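Local coordinates for PrgX (Enterococcus faecalis, PDB 2AWI), which serves as the receptor for the peptide sex pheromone cCF10 and acts as a DNA-binding repressor in the regulation of conjugation, at the interface of chains A and B. Residues are numbered along the deposited sequence; one frame, centred on the assembly and turned at random. Chains: chain A/B, PrgX.

Contact 1: the interface of chains A and B. Residues chain A 58-59, 62-63, 67; chain B 44, 58-59, 62, 67.
In A:Phe59 and B:Phe59 alike CG stands anti to the carbonyl carbon (chi1 -74° in each), while chi2 differs, 176° against 106°. This difference lets one ring present its face and the other its rim. CD2 of B:Phe59 stands over the centre of the A:Phe59 ring, CE2 of A:Phe59 lies in plane at the edge of B:Phe59, and the planes are steeply inclined, an edge-to-face pair with centroids 4.8 Å apart. B:Phe58 puts CD2 over a face of the B:Phe59 ring.

Around this pair the contacts are apolar. CD1 of A:Leu62 reaches CE2 of B:Phe58 at 3.5 Å and CE2 of B:Phe59 at 3.8 Å, while its CD2 touches CG1 of B:Val44. CE2 of A:Phe58 lies 3.9 Å from CD1 of B:Leu62. The selenomethionines are poorly ordered: methyl CE of A:Met67 lies over the B:Phe58 face, offset toward the rim (CH-pi), whereas SE of B:Met67 meets the CD2-CE2 rim of A:Phe58.

The amide ND2 of A:Asn63 hydrogen-bonds the backbone O of A:Phe59 at 2.9 Å, from above the carbonyl plane. That bond may steady the amide, whose plane is close to parallel with the B:Phe59 ring but displaced past its rim, ND2 3.7 Å from CZ.

Helix 58-67 of chain A thus meets helices 58-64 and 44-54 of chain B; Phe58 and Phe59 fall in the helix-turn-helix region, and the Phe59 rings depart locally from the interface's two-fold symmetry.

Contact 2: the interface of chains A and B. Residues chain A 59, 183-184; chain B 59, 63, 185.
A:Lys184 and B:Asp185 face each other across the interface at the first turns of helix 184-203 of their chains, within the C-terminal TPR region of the pheromone receptor family. Phe59 belongs to the helix-turn-helix region, so both parts of the protein take part here.

The charged interaction is a salt bridge and hydrogen bond from the ammonium NZ of A:Lys184 to the carboxylate OD2 of B:Asp185, 2.8 Å long. The lysine chain runs extended as far as CE and then bends (chi4 62°), which folds NZ toward the acid. NZ meets OD2 on its anti side, 29° out of the carboxylate plane, and the lysine methylene CD also passes 3.4 Å from OD2.

A water-mediated link adds a second hold on the same oxygen. Water 1 is 2.9 Å from the backbone N of A:Lys184 and 2.8 Å from OD2 of B:Asp185. OD2 thus has both an ammonium and a water as partners, and the nearby start of the chain A helix may further stabilise its negative charge.

Van der Waals contacts involve the other carboxylate oxygen and the amide of B:Asn63. OD1 of B:Asp185 lies 3.2 Å from CD1 on the rim of A:Phe59, with carboxylate and ring planes 11° apart; a weakly polarised aromatic C-H may suit this oxygen. The B:Asn63 amide is instead turned steeply against that ring, and its ND2 is 3.9 Å from CZ of A:Phe59. The same ND2 rests 3.6 Å from CA of A:Gly183, in the loop leading into helix 184-203.

Contact 1: the interface of chains A and B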
# COMPACT_ATOMS: atom_id res chain seq x y z
N PHE A 58 36.63 15.70 25.83
CA PHE A 58 38.00 15.54 25.35
C PHE A 58 38.11 15.42 23.82
O PHE A 58 38.94 16.10 23.21
CB PHE A 58 38.61 14.32 26.03
CG PHE A 58 40.03 14.04 25.65
CD1 PHE A 58 41.04 14.93 25.99
CD2 PHE A 58 40.37 12.87 24.98
CE1 PHE A 58 42.37 14.65 25.69
CE2 PHE A 58 41.70 12.58 24.67
CZ PHE A 58 42.70 13.47 25.03
N PHE A 59 37.30 14.57 23.20
CA PHE A 59 37.36 14.41 21.75
C PHE A 59 36.95 15.69 21.02
O PHE A 59 37.54 16.03 19.99
CB PHE A 59 36.47 13.25 21.28
CG PHE A 59 37.03 11.88 21.58
CD1 PHE A 59 36.28 10.74 21.29
CD2 PHE A 59 38.28 11.71 22.16
CE1 PHE A 59 36.77 9.46 21.57
CE2 PHE A 59 38.77 10.43 22.44
CZ PHE A 59 38.02 9.31 22.15
N LEU A 62 39.91 17.97 20.92
CA LEU A 62 40.88 17.51 19.93
C LEU A 62 40.41 17.90 18.54
O LEU A 62 41.16 18.50 17.76
CB LEU A 62 41.05 15.99 20.01
CG LEU A 62 41.99 15.50 21.11
CD1 LEU A 62 42.06 13.98 21.15
CD2 LEU A 62 43.37 16.08 20.84
N ASN A 63 39.16 17.60 18.22
CA ASN A 63 38.62 17.95 16.92
C ASN A 63 38.70 19.45 16.68
O ASN A 63 39.16 19.89 15.64
CB ASN A 63 37.18 17.47 16.79
CG ASN A 63 37.08 16.00 16.40
OD1 ASN A 63 37.27 15.64 15.25
ND2 ASN A 63 36.78 15.15 17.37
N MSE A 67 41.85 18.13 14.43
CA MSE A 67 41.93 16.72 14.06
C MSE A 67 40.78 16.28 13.15
O MSE A 67 40.49 15.09 13.02
CB MSE A 67 41.99 15.83 15.30
CG MSE A 67 43.26 16.03 16.10
SE MSE A 67 43.77 14.44 17.05
CE MSE A 67 44.74 13.55 15.63
N VAL B 44 50.45 15.16 22.74
CA VAL B 44 49.44 14.90 21.74
C VAL B 44 50.08 14.85 20.36
O VAL B 44 49.67 14.06 19.51
CB VAL B 44 48.34 15.98 21.77
CG1 VAL B 44 47.38 15.78 20.61
CG2 VAL B 44 47.60 15.90 23.10
N PHE B 58 44.41 7.57 15.20
CA PHE B 58 44.62 8.27 16.46
C PHE B 58 43.55 8.00 17.51
O PHE B 58 43.86 7.60 18.63
CB PHE B 58 44.68 9.78 16.20
CG PHE B 58 44.99 10.60 17.42
CD1 PHE B 58 46.31 10.89 17.76
CD2 PHE B 58 43.97 11.08 18.22
CE1 PHE B 58 46.59 11.65 18.89
CE2 PHE B 58 44.25 11.84 19.35
CZ PHE B 58 45.56 12.12 19.68
N PHE B 59 42.29 8.22 17.15
CA PHE B 59 41.20 8.01 18.10
C PHE B 59 41.01 6.55 18.49
O PHE B 59 40.60 6.26 19.62
CB PHE B 59 39.89 8.59 17.57
CG PHE B 59 39.82 10.09 17.62
CD1 PHE B 59 39.93 10.85 16.45
CD2 PHE B 59 39.66 10.76 18.83
CE1 PHE B 59 39.88 12.24 16.50
CE2 PHE B 59 39.61 12.15 18.89
CZ PHE B 59 39.72 12.90 17.71
N LEU B 62 43.53 5.74 21.13
CA LEU B 62 43.13 6.27 22.43
C LEU B 62 42.10 5.39 23.10
O LEU B 62 42.21 5.11 24.30
CB LEU B 62 42.60 7.70 22.30
CG LEU B 62 43.68 8.76 22.11
CD1 LEU B 62 43.05 10.13 21.98
CD2 LEU B 62 44.63 8.72 23.29
N MSE B 67 40.31 4.91 26.74
CA MSE B 67 39.54 6.16 26.75
C MSE B 67 38.03 5.90 26.62
O MSE B 67 37.36 6.48 25.77
CB MSE B 67 40.00 7.07 25.61
CG MSE B 67 41.34 7.75 25.88
SE MSE B 67 41.13 9.61 26.39
CE MSE B 67 40.69 9.38 28.28

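Contact 2: the interface of chains A and B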
# COMPACT_ATOMS: atom_id res chain seq x y z
N PHE A 59 37.30 14.57 23.20
CA PHE A 59 37.36 14.41 21.75
C PHE A 59 36.95 15.69 21.02
O PHE A 59 37.54 16.03 19.99
CB PHE A 59 36.47 13.25 21.28
CG PHE A 59 37.03 11.88 21.58
CD1 PHE A 59 36.28 10.74 21.29
CD2 PHE A 59 38.28 11.71 22.16
CE1 PHE A 59 36.77 9.46 21.57
CE2 PHE A 59 38.77 10.43 22.44
CZ PHE A 59 38.02 9.31 22.15
N GLY A 183 35.05 3.09 19.49
CA GLY A 183 34.71 4.42 19.01
C GLY A 183 33.80 4.40 17.79
O GLY A 183 33.74 3.40 17.07
N LYS A 184 33.11 5.51 17.55
CA LYS A 184 32.20 5.63 16.42
C LYS A 184 32.91 5.50 15.06
O LYS A 184 32.36 4.90 14.15
CB LYS A 184 31.44 6.95 16.50
CG LYS A 184 30.44 6.99 17.65
CD LYS A 184 29.56 8.23 17.58
CE LYS A 184 28.49 8.21 18.65
NZ LYS A 184 29.07 8.21 20.04
N PHE B 59 42.29 8.22 17.15
CA PHE B 59 41.20 8.01 18.10
C PHE B 59 41.01 6.55 18.49
O PHE B 59 40.60 6.26 19.62
CB PHE B 59 39.89 8.59 17.57
CG PHE B 59 39.82 10.09 17.62
CD1 PHE B 59 39.93 10.85 16.45
CD2 PHE B 59 39.66 10.76 18.83
CE1 PHE B 59 39.88 12.24 16.50
CE2 PHE B 59 39.61 12.15 18.89
CZ PHE B 59 39.72 12.90 17.71
N ASN B 63 41.10 4.95 22.35
CA ASN B 63 40.08 4.09 22.91
C ASN B 63 40.63 2.72 23.28
O ASN B 63 40.15 2.10 24.23
CB ASN B 63 38.90 3.95 21.95
CG ASN B 63 37.93 5.10 22.06
OD1 ASN B 63 37.55 5.49 23.16
ND2 ASN B 63 37.51 5.64 20.92
N ASP B 185 31.04 11.97 17.84
CA ASP B 185 30.44 12.07 19.17
C ASP B 185 29.63 13.36 19.24
O ASP B 185 28.46 13.36 19.60
CB ASP B 185 31.53 12.05 20.25
CG ASP B 185 32.04 10.65 20.54
OD1 ASP B 185 33.06 10.51 21.26
OD2 ASP B 185 31.41 9.67 20.07
O HOH W 1 32.95 7.39 19.80

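Contact 1 and contact 2 have C-alpha centres about 7 Å apart and share A:Phe59 and B:Phe59, so they form one continuous stretch of the interface. Contact 1 is an apolar meeting of the Phe59-bearing helices, whereas contact 2 adds charge and water where the starts of the two 184-203 helices approach. The A:Phe59 ring contributes to both, its face to contact 1 and its rim to the acid of contact 2. This continuity would couple the helix-turn-helix and TPR regions of the paired chains, although the structure alone does not show that this pairing is the functional unit.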